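Local coordinates for ferritin (Pseudo-nitzschia multiseries, PDB 3E6S), which probably oxidises ferrous iron at ferroxidase centres and stores it as ferric mineral inside a cage of 24 identical subunits, at the interface of chains A and B and the interface of chains A and C. Sequence-based numbering; all coordinates share one arbitrary frame. Chains: chain A/B/C, Ferritin.

Contact 1: the interface of chains A and B. Residues chain A 59, 63, 116, 119-120; chain B 125-126, 129.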
loop_
_atom_site.group_PDB
_atom_site.type_symbol
_atom_site.label_atom_id
_atom_site.label_comp_id
_atom_site.label_asym_id
_atom_site.label_seq_id
_atom_site.Cartn_x
_atom_site.Cartn_y
_atom_site.Cartn_z
ATOM N N PHE A 59 -22.997 -39.046 10.690
ATOM C CA PHE A 59 -24.430 -39.087 10.292
ATOM C C PHE A 59 -25.212 -40.047 11.198
ATOM O O PHE A 59 -26.284 -39.709 11.683
ATOM C CB PHE A 59 -24.594 -39.490 8.825
ATOM C CG PHE A 59 -26.054 -39.560 8.362
ATOM C CD1 PHE A 59 -26.688 -38.409 7.871
ATOM C CD2 PHE A 59 -26.789 -40.738 8.477
ATOM C CE1 PHE A 59 -28.025 -38.450 7.434
ATOM C CE2 PHE A 59 -28.136 -40.777 8.056
ATOM C CZ PHE A 59 -28.737 -39.613 7.560
ATOM N N ARG A 63 -28.518 -39.239 13.473
ATOM C CA ARG A 63 -29.796 -39.848 13.138
ATOM C C ARG A 63 -30.171 -41.001 14.092
ATOM O O ARG A 63 -31.051 -41.762 13.795
ATOM C CB ARG A 63 -29.798 -40.323 11.665
ATOM C CG ARG A 63 -30.969 -39.787 10.823
ATOM C CD ARG A 63 -32.337 -40.334 11.263
ATOM N NE ARG A 63 -32.367 -41.760 10.993
ATOM C CZ ARG A 63 -32.590 -42.281 9.789
ATOM N NH1 ARG A 63 -32.867 -41.477 8.749
ATOM N NH2 ARG A 63 -32.556 -43.597 9.635
ATOM N N ALA A 116 -33.758 -39.507 4.084
ATOM C CA ALA A 116 -32.539 -38.847 4.603
ATOM C C ALA A 116 -31.278 -39.667 4.295
ATOM O O ALA A 116 -30.268 -39.119 3.850
ATOM C CB ALA A 116 -32.641 -38.575 6.088
ATOM N N ALA A 119 -30.517 -39.390 0.585
ATOM C CA ALA A 119 -29.908 -38.079 0.308
ATOM C C ALA A 119 -28.435 -38.033 0.769
ATOM O O ALA A 119 -27.552 -37.523 0.061
ATOM C CB ALA A 119 -30.731 -36.959 0.996
ATOM N N PHE A 120 -28.180 -38.533 1.965
ATOM C CA PHE A 120 -26.805 -38.599 2.492
ATOM C C PHE A 120 -25.853 -39.346 1.524
ATOM O O PHE A 120 -24.660 -38.967 1.352
ATOM C CB PHE A 120 -26.825 -39.377 3.829
ATOM C CG PHE A 120 -25.452 -39.549 4.440
ATOM C CD1 PHE A 120 -24.723 -38.434 4.888
ATOM C CD2 PHE A 120 -24.900 -40.809 4.547
ATOM C CE1 PHE A 120 -23.408 -38.593 5.439
ATOM C CE2 PHE A 120 -23.607 -40.972 5.129
ATOM C CZ PHE A 120 -22.874 -39.853 5.529
ATOM N N HIS B 125 -34.363 -32.819 4.145
ATOM C CA HIS B 125 -34.277 -34.061 4.918
ATOM C C HIS B 125 -32.978 -34.067 5.746
ATOM O O HIS B 125 -32.982 -34.458 6.905
ATOM C CB HIS B 125 -34.260 -35.327 4.050
ATOM C CG HIS B 125 -35.466 -35.522 3.187
ATOM N ND1 HIS B 125 -36.751 -35.484 3.676
ATOM C CD2 HIS B 125 -35.571 -35.829 1.869
ATOM C CE1 HIS B 125 -37.597 -35.719 2.687
ATOM N NE2 HIS B 125 -36.907 -35.920 1.579
ATOM N N LEU B 126 -31.870 -33.658 5.141
ATOM C CA LEU B 126 -30.575 -33.652 5.834
ATOM C C LEU B 126 -30.497 -32.572 6.910
ATOM O O LEU B 126 -29.902 -32.773 7.988
ATOM C CB LEU B 126 -29.454 -33.447 4.802
ATOM C CG LEU B 126 -29.307 -34.608 3.788
ATOM C CD1 LEU B 126 -28.180 -34.355 2.776
ATOM C CD2 LEU B 126 -29.081 -35.904 4.550
ATOM N N VAL B 129 -32.299 -33.909 10.013
ATOM C CA VAL B 129 -31.349 -34.771 10.753
ATOM C C VAL B 129 -30.486 -33.937 11.709
ATOM O O VAL B 129 -30.419 -34.228 12.923
ATOM C CB VAL B 129 -30.457 -35.624 9.804
ATOM C CG1 VAL B 129 -29.292 -36.293 10.580
ATOM C CG2 VAL B 129 -31.317 -36.673 9.121
#

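Contact 2: the interface of chains A and C. Residues chain A 148-151; chain C 144, 147-148, 151.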
loop_
_atom_site.group_PDB
_atom_site.type_symbol
_atom_site.label_atom_id
_atom_site.label_comp_id
_atom_site.label_asym_id
_atom_site.label_seq_id
_atom_site.Cartn_x
_atom_site.Cartn_y
_atom_site.Cartn_z
ATOM N N THR A 148 7.061 -52.899 -21.437
ATOM C CA THR A 148 8.472 -52.612 -21.777
ATOM C C THR A 148 9.281 -52.490 -20.483
ATOM O O THR A 148 8.925 -51.669 -19.599
ATOM C CB THR A 148 8.558 -51.310 -22.573
ATOM O OG1 THR A 148 7.953 -51.509 -23.878
ATOM C CG2 THR A 148 10.000 -50.827 -22.738
ATOM N N PRO A 149 10.376 -53.286 -20.358
ATOM C CA PRO A 149 11.114 -53.285 -19.098
ATOM C C PRO A 149 11.551 -51.899 -18.672
ATOM O O PRO A 149 12.113 -51.127 -19.486
ATOM C CB PRO A 149 12.326 -54.175 -19.395
ATOM C CG PRO A 149 11.835 -55.112 -20.469
ATOM C CD PRO A 149 10.921 -54.267 -21.312
ATOM N N GLY A 150 11.275 -51.567 -17.416
ATOM C CA GLY A 150 11.718 -50.287 -16.888
ATOM C C GLY A 150 10.788 -49.123 -17.128
ATOM O O GLY A 150 10.870 -48.128 -16.407
ATOM N N LEU A 151 9.864 -49.250 -18.086
ATOM C CA LEU A 151 9.060 -48.093 -18.511
ATOM C C LEU A 151 8.080 -47.657 -17.415
ATOM O O LEU A 151 7.867 -46.451 -17.183
ATOM C CB LEU A 151 8.316 -48.400 -19.820
ATOM C CG LEU A 151 7.453 -47.277 -20.402
ATOM C CD1 LEU A 151 8.290 -46.032 -20.661
ATOM C CD2 LEU A 151 6.754 -47.741 -21.691
ATOM N N ASP C 144 16.291 -50.985 -12.892
ATOM C CA ASP C 144 15.075 -51.307 -13.671
ATOM C C ASP C 144 15.004 -50.531 -15.012
ATOM O O ASP C 144 14.803 -51.139 -16.069
ATOM C CB ASP C 144 13.829 -51.106 -12.790
ATOM C CG ASP C 144 12.554 -51.766 -13.374
ATOM O OD1 ASP C 144 12.653 -52.699 -14.241
ATOM O OD2 ASP C 144 11.465 -51.367 -12.914
ATOM N N ARG C 147 17.209 -51.610 -18.085
ATOM C CA ARG C 147 16.850 -52.798 -18.881
ATOM C C ARG C 147 16.433 -52.473 -20.331
ATOM O O ARG C 147 16.398 -53.366 -21.196
ATOM C CB ARG C 147 15.730 -53.552 -18.167
ATOM C CG ARG C 147 16.189 -54.198 -16.827
ATOM C CD ARG C 147 14.991 -54.814 -16.056
ATOM N NE ARG C 147 14.371 -55.945 -16.754
ATOM C CZ ARG C 147 13.124 -56.400 -16.533
ATOM N NH1 ARG C 147 12.331 -55.816 -15.638
ATOM N NH2 ARG C 147 12.653 -57.436 -17.222
ATOM N N THR C 148 16.107 -51.206 -20.605
ATOM C CA THR C 148 15.724 -50.762 -21.954
ATOM C C THR C 148 16.689 -49.711 -22.453
ATOM O O THR C 148 16.859 -48.692 -21.784
ATOM C CB THR C 148 14.257 -50.222 -21.970
ATOM O OG1 THR C 148 13.395 -51.335 -21.751
ATOM C CG2 THR C 148 13.876 -49.622 -23.325
ATOM N N LEU C 151 16.495 -45.670 -22.027
ATOM C CA LEU C 151 15.431 -45.259 -21.118
ATOM C C LEU C 151 15.993 -44.558 -19.888
ATOM O O LEU C 151 15.438 -43.571 -19.405
ATOM C CB LEU C 151 14.590 -46.469 -20.722
ATOM C CG LEU C 151 13.482 -46.146 -19.726
ATOM C CD1 LEU C 151 12.518 -45.144 -20.363
ATOM C CD2 LEU C 151 12.784 -47.425 -19.385
HETATM O O HOH W 1 10.642 -53.680 -15.492
#

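Contact 3: the interface of chains A and B. Residues chain A 115-116, 119; chain B 103, 106, 118, 122, 125.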
loop_
_atom_site.group_PDB
_atom_site.type_symbol
_atom_site.label_atom_id
_atom_site.label_comp_id
_atom_site.label_asym_id
_atom_site.label_seq_id
_atom_site.Cartn_x
_atom_site.Cartn_y
_atom_site.Cartn_z
ATOM N N PHE A 115 -35.633 -41.432 3.145
ATOM C CA PHE A 115 -35.178 -40.387 2.252
ATOM C C PHE A 115 -33.918 -39.664 2.763
ATOM O O PHE A 115 -33.114 -39.248 1.946
ATOM C CB PHE A 115 -36.323 -39.414 1.955
ATOM C CG PHE A 115 -37.462 -40.067 1.190
ATOM C CD1 PHE A 115 -37.382 -40.227 -0.190
ATOM C CD2 PHE A 115 -38.579 -40.542 1.852
ATOM C CE1 PHE A 115 -38.424 -40.849 -0.909
ATOM C CE2 PHE A 115 -39.621 -41.172 1.143
ATOM C CZ PHE A 115 -39.525 -41.327 -0.229
ATOM N N ALA A 116 -33.758 -39.507 4.084
ATOM C CA ALA A 116 -32.539 -38.847 4.603
ATOM C C ALA A 116 -31.278 -39.667 4.295
ATOM O O ALA A 116 -30.268 -39.119 3.850
ATOM C CB ALA A 116 -32.641 -38.575 6.088
ATOM N N ALA A 119 -30.517 -39.390 0.585
ATOM C CA ALA A 119 -29.908 -38.079 0.308
ATOM C C ALA A 119 -28.435 -38.033 0.769
ATOM O O ALA A 119 -27.552 -37.523 0.061
ATOM C CB ALA A 119 -30.731 -36.959 0.996
ATOM N N LEU B 103 -41.101 -36.338 5.177
ATOM C CA LEU B 103 -41.003 -37.734 4.723
ATOM C C LEU B 103 -42.276 -38.190 3.988
ATOM O O LEU B 103 -42.209 -38.871 2.959
ATOM C CB LEU B 103 -40.663 -38.664 5.899
ATOM C CG LEU B 103 -39.248 -38.394 6.481
ATOM C CD1 LEU B 103 -38.987 -39.290 7.714
ATOM C CD2 LEU B 103 -38.119 -38.534 5.412
ATOM N N ALA B 106 -42.235 -36.475 0.644
ATOM C CA ALA B 106 -41.309 -37.207 -0.243
ATOM C C ALA B 106 -41.921 -38.509 -0.754
ATOM O O ALA B 106 -41.722 -38.882 -1.915
ATOM C CB ALA B 106 -40.008 -37.496 0.474
ATOM N N MET B 118 -38.706 -34.614 -5.217
ATOM C CA MET B 118 -37.786 -35.363 -4.354
ATOM C C MET B 118 -36.388 -34.703 -4.288
ATOM O O MET B 118 -35.772 -34.629 -3.222
ATOM C CB MET B 118 -37.673 -36.842 -4.786
ATOM C CG MET B 118 -38.943 -37.654 -4.515
ATOM S SD MET B 118 -38.623 -39.380 -4.964
ATOM C CE MET B 118 -38.946 -39.321 -6.699
ATOM N N ASN B 122 -34.337 -33.044 -0.724
ATOM C CA ASN B 122 -33.125 -33.662 -0.189
ATOM C C ASN B 122 -32.372 -32.812 0.865
ATOM O O ASN B 122 -32.080 -33.329 1.941
ATOM C CB ASN B 122 -32.208 -34.129 -1.328
ATOM C CG ASN B 122 -32.684 -35.410 -1.964
ATOM O OD1 ASN B 122 -32.286 -35.757 -3.077
ATOM N ND2 ASN B 122 -33.522 -36.130 -1.266
ATOM N N HIS B 125 -34.363 -32.819 4.145
ATOM C CA HIS B 125 -34.277 -34.061 4.918
ATOM C C HIS B 125 -32.978 -34.067 5.746
ATOM O O HIS B 125 -32.982 -34.458 6.905
ATOM C CB HIS B 125 -34.260 -35.327 4.050
ATOM C CG HIS B 125 -35.466 -35.522 3.187
ATOM N ND1 HIS B 125 -36.751 -35.484 3.676
ATOM C CD2 HIS B 125 -35.571 -35.829 1.869
ATOM C CE1 HIS B 125 -37.597 -35.719 2.687
ATOM N NE2 HIS B 125 -36.907 -35.920 1.579
#

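Contact 1: the interface of chains A and B
B:Leu126 and B:Val129, successive contact residues on one face of helix 115-145 of chain B, press against the start of the same helix in chain A and the end of its helix 36-62. B:Leu126 is the side chain to trace. Its CB sets out with CG anti to the carbonyl carbon (chi1 -65°), which carries the branch toward chain A. CG meets the methyl CB of A:Ala119 at 3.9 Å. From there CD1 stays beside that same methyl at 4.1 Å, while CD2 goes deeper, to 3.5 Å from the backbone carbonyl O of A:Ala116. CD2 also packs on the amide N of A:Phe120 and on CE1 of A:Phe59. Cutting B:Leu126 back to an alanine removes both methyls, which is likely to leave a gap over the A:Ala116 carbonyl and beside CE1 of the A:Phe59 ring. B:Val129 crosses A:Arg63 at about a right angle, CG2 touching its CG at 3.6 Å and also the A:Ala116 methyl, while CG1 reaches A:Phe59 CE1. Behind the contact, CG of A:Phe120 lies over one face of the A:Phe59 ring, 3.8 Å above its plane and offset toward the rim. The site thus sits where one subunit's four-helix bundle meets, end-on, the flank of helix 115-145 in its neighbour.

Contact 2: the interface of chains A and C
A:Pro149 packs its ring against C:Arg147 and gives its backbone carbonyl to C:Thr148. Here the turn between helices 115-145 and 151-157 of chain A packs on the corresponding segment of chain C, probably helping to close the ferritin shell. In the close part, CB of the proline lies over the centre of the C:Arg147 guanidinium, 3.7 Å above its plane, and also touches the arginine CB. The arginine chain bends at chi3 (65°), which folds the flat head back over the proline. At the proline's backbone carbonyl, the hydroxyl OG1 of C:Thr148 donates a hydrogen bond to O at 2.6 Å, lying in the carbonyl plane on a lone pair, with a C=O...donor angle of 137°. CD2 of C:Leu151 completes the packing, 3.5 Å from the carbonyl carbon of A:Gly150. The looser side is at the C:Asp144 carboxylate, although the backbone O of C:Asp144 comes within 3.3 Å of A:Gly150 CA. Within chain C, a long, weak salt bridge from C:Arg147 NH1 reaches OD1 and may help to steady the carboxylate. A water links this carboxylate to chain A: water 1 lies 2.9 Å from A:Gly150 N, with 153° at the hydrogen, and 2.6 Å from C:Asp144 OD1.

Contact 3: the interface of chains A and B
A:Phe115 meets chain B through two CH-pi contacts, serving as the ring in one and the carbon donor in the other. In the first, the methyl CB of B:Ala106 points at the face of the phenylalanine ring, 3.5 Å from its centroid and over its centre. In the second, A:Phe115 CB lies above the imidazole of B:His125, 3.8 Å from the ring centroid and displaced toward the rim, where NE2 is nearest. The first torsion of A:Phe115 (chi1 -65°) sets CG opposite the carbonyl carbon, pointing the ring away from the imidazole and over helix 84-111 of chain B. Apolar packing surrounds this pair. A:Phe115 and B:Leu103 run antiparallel alongside each other, with the leucine CD2 4.0 Å from the phenylalanine CB. More loosely, SD of B:Met118 flanks CE1 at 4.3 Å. Polar atoms also take part by van der Waals packing. The ring tip CZ of A:Phe115 rests 3.7 Å from the backbone O of B:Ala106. The amide ND2 of B:Asn122 lies 3.7 Å from CB of A:Ala119, and this nitrogen sits in plane at the edge of the B:His125 ring. By packing A:Phe115 against helices 84-111 and 115-145 of the neighbour, the site helps join subunits in the ferritin shell.

Contacts 1 and 3 are adjoining patches of one A-B interface, their C-alpha centres about 8 Å apart and A:Ala116, A:Ala119 and B:His125 common to both. Contact 2 joins chain A to chain C instead and lies far off, about 52 Å from contact 1 and 54 Å from contact 3 between C-alpha centres. Helix 115-145 spans the two ends: its start in chain A serves contacts 1 and 3 and the segment following it contact 2, while chain B offers mainly the middle of this helix and chain C its end. Each subunit therefore meets different neighbours at opposite ends of its bundle, as expected for a closed 24-subunit ferritin cage.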